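Local coordinates for flavodoxin, WrbA-like protein (Agrobacterium tumefaciens, PDB 3D7N) that binds FMN in a flavodoxin-like fold and probably transfers electrons from NAD(P)H to quinones, at the interface of chains A and B. Coordinates in Å, arbitrary orientation; residue numbers count along the deposited sequence, not the author numbering. Chains: chain A/B, Flavodoxin, WrbA-like protein.

The interface of chains A and B. Residues chain A 124, 183, 186-188; chain B 124, 183, 186-188.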
loop_
_atom_site.group_PDB
_atom_site.type_symbol
_atom_site.label_atom_id
_atom_site.label_comp_id
_atom_site.label_asym_id
_atom_site.label_seq_id
_atom_site.Cartn_x
_atom_site.Cartn_y
_atom_site.Cartn_z
ATOM N N LEU A 124 -5.312 -9.080 -16.088
ATOM C CA LEU A 124 -6.225 -7.960 -15.986
ATOM C C LEU A 124 -6.997 -8.075 -14.711
ATOM O O LEU A 124 -7.499 -9.135 -14.430
ATOM C CB LEU A 124 -7.274 -7.963 -17.080
ATOM C CG LEU A 124 -6.848 -7.928 -18.504
ATOM C CD1 LEU A 124 -8.179 -7.491 -19.146
ATOM C CD2 LEU A 124 -5.607 -7.017 -18.875
ATOM N N VAL A 183 -16.247 -11.170 -17.365
ATOM C CA VAL A 183 -15.156 -10.525 -18.042
ATOM C C VAL A 183 -14.310 -11.552 -18.732
ATOM O O VAL A 183 -13.817 -11.317 -19.790
ATOM C CB VAL A 183 -14.294 -9.751 -17.083
ATOM C CG1 VAL A 183 -13.138 -9.171 -17.790
ATOM C CG2 VAL A 183 -15.075 -8.686 -16.465
ATOM N N GLN A 186 -15.724 -12.408 -22.092
ATOM C CA GLN A 186 -15.579 -11.354 -23.079
ATOM C C GLN A 186 -14.152 -11.228 -23.587
ATOM O O GLN A 186 -13.888 -10.619 -24.606
ATOM C CB GLN A 186 -15.994 -10.031 -22.459
ATOM C CG GLN A 186 -16.253 -8.961 -23.497
ATOM C CD GLN A 186 -16.785 -7.690 -22.877
ATOM O OE1 GLN A 186 -16.796 -7.543 -21.623
ATOM N NE2 GLN A 186 -17.224 -6.743 -23.741
ATOM N N HIS A 187 -13.237 -11.850 -22.879
ATOM C CA HIS A 187 -11.875 -11.408 -22.881
ATOM C C HIS A 187 -10.983 -12.639 -22.708
ATOM O O HIS A 187 -10.142 -12.702 -21.800
ATOM C CB HIS A 187 -11.714 -10.398 -21.723
ATOM C CG HIS A 187 -10.472 -9.605 -21.814
ATOM N ND1 HIS A 187 -9.229 -10.177 -21.631
ATOM C CD2 HIS A 187 -10.258 -8.309 -22.133
ATOM C CE1 HIS A 187 -8.294 -9.263 -21.819
ATOM N NE2 HIS A 187 -8.892 -8.121 -22.130
ATOM N N LYS A 188 -11.174 -13.602 -23.616
ATOM C CA LYS A 188 -10.828 -15.012 -23.378
ATOM C C LYS A 188 -9.495 -15.444 -24.028
ATOM O O LYS A 188 -9.055 -14.881 -25.049
ATOM C CB LYS A 188 -12.009 -15.889 -23.860
ATOM C CG LYS A 188 -11.784 -17.399 -23.810
ATOM C CD LYS A 188 -13.106 -18.187 -23.781
ATOM C CE LYS A 188 -12.842 -19.722 -23.631
ATOM N NZ LYS A 188 -13.959 -20.468 -22.953
ATOM N N LEU B 124 -11.808 -2.080 -15.024
ATOM C CA LEU B 124 -10.895 -3.199 -15.124
ATOM C C LEU B 124 -9.501 -2.679 -15.269
ATOM O O LEU B 124 -9.287 -1.807 -16.074
ATOM C CB LEU B 124 -11.132 -4.034 -16.367
ATOM C CG LEU B 124 -12.463 -4.658 -16.587
ATOM C CD1 LEU B 124 -12.068 -5.706 -17.646
ATOM C CD2 LEU B 124 -13.212 -5.249 -15.323
ATOM N N VAL B 183 -7.058 -4.021 -24.986
ATOM C CA VAL B 183 -8.030 -4.588 -24.093
ATOM C C VAL B 183 -9.332 -3.858 -24.232
ATOM O O VAL B 183 -10.365 -4.445 -24.154
ATOM C CB VAL B 183 -7.577 -4.505 -22.661
ATOM C CG1 VAL B 183 -8.627 -5.016 -21.762
ATOM C CG2 VAL B 183 -6.358 -5.284 -22.482
ATOM N N GLN B 186 -11.336 -5.230 -27.082
ATOM C CA GLN B 186 -11.887 -6.549 -26.834
ATOM C C GLN B 186 -13.067 -6.513 -25.875
ATOM O O GLN B 186 -13.835 -7.450 -25.772
ATOM C CB GLN B 186 -10.807 -7.438 -26.244
ATOM C CG GLN B 186 -11.160 -8.908 -26.319
ATOM C CD GLN B 186 -10.026 -9.786 -25.844
ATOM O OE1 GLN B 186 -9.015 -9.281 -25.281
ATOM N NE2 GLN B 186 -10.176 -11.117 -26.050
ATOM N N HIS B 187 -13.221 -5.396 -25.202
ATOM C CA HIS B 187 -13.887 -5.384 -23.934
ATOM C C HIS B 187 -14.608 -4.041 -23.797
ATOM O O HIS B 187 -14.413 -3.303 -22.821
ATOM C CB HIS B 187 -12.811 -5.587 -22.845
ATOM C CG HIS B 187 -13.379 -5.941 -21.528
ATOM N ND1 HIS B 187 -14.113 -5.038 -20.786
ATOM C CD2 HIS B 187 -13.390 -7.105 -20.841
ATOM C CE1 HIS B 187 -14.545 -5.624 -19.684
ATOM N NE2 HIS B 187 -14.124 -6.881 -19.696
ATOM N N LYS B 188 -15.462 -3.759 -24.787
ATOM C CA LYS B 188 -15.867 -2.388 -25.133
ATOM C C LYS B 188 -17.255 -1.992 -24.583
ATOM O O LYS B 188 -18.138 -2.844 -24.368
ATOM C CB LYS B 188 -15.798 -2.236 -26.672
ATOM C CG LYS B 188 -16.306 -0.911 -27.236
ATOM C CD LYS B 188 -15.739 -0.614 -28.636
ATOM C CE LYS B 188 -16.199 0.793 -29.142
ATOM N NZ LYS B 188 -15.239 1.436 -30.105
#
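The C-terminal ends of helices 167-186 from two copies of this WrbA-like flavodoxin meet around a two-fold axis, and this patch of their interface illustrates how side chains can interlock where no N or O of one chain comes close enough to bond the other. WrbA proteins are typically tetramers and the deposited assembly holds four copies, so the pairing is plausibly biological, although the structure alone does not prove it.

The tight part is a pair of equivalent sandwiches, one around each His187; the half built on A:His187 is described here, and exchanging the chains gives its twin. CG of A:His187 lies anti to the backbone N (chi1 -165°), sending the imidazole toward chain B. The amide oxygen OE1 of B:Gln186 sits over the middle of one face of the A:His187 ring, 3.3 Å above its plane, with the amide inclined 31° to the ring. B:Gln186 reaches this position with an extended chain, crossing the histidine nearly at a right angle. On the opposite face, CD1 of A:Leu124 from the same chain covers the ring toward its rim, so partner and own strand 124-126 together restrict how the imidazole can turn. Since OE1 lies above the ring and not in its plane, it makes no hydrogen bond with it; a partial negative charge there might nonetheless favour a protonated imidazole.

At the rim of the A:His187 ring, roughly level with its plane, lies CB of B:Val183, while CG1 of B:Val183, anti to the backbone N, meets CD1 of A:Leu124 tip to tip at 3.6 Å. At the axis the two histidines meet edge to face, their planes 60° apart and CD2 of A:His187 3.6 Å from CD2 of B:His187.

Packing loosens toward the chain ends. A:Lys188 loses merely 12 Å² to the partner, against 68 Å² for A:His187, and its extended side chain leads away from chain B. There the side-chain amide nitrogen NE2 of B:Gln186 lies 3.6 Å from the backbone N of A:Lys188, a contact and not a hydrogen bond.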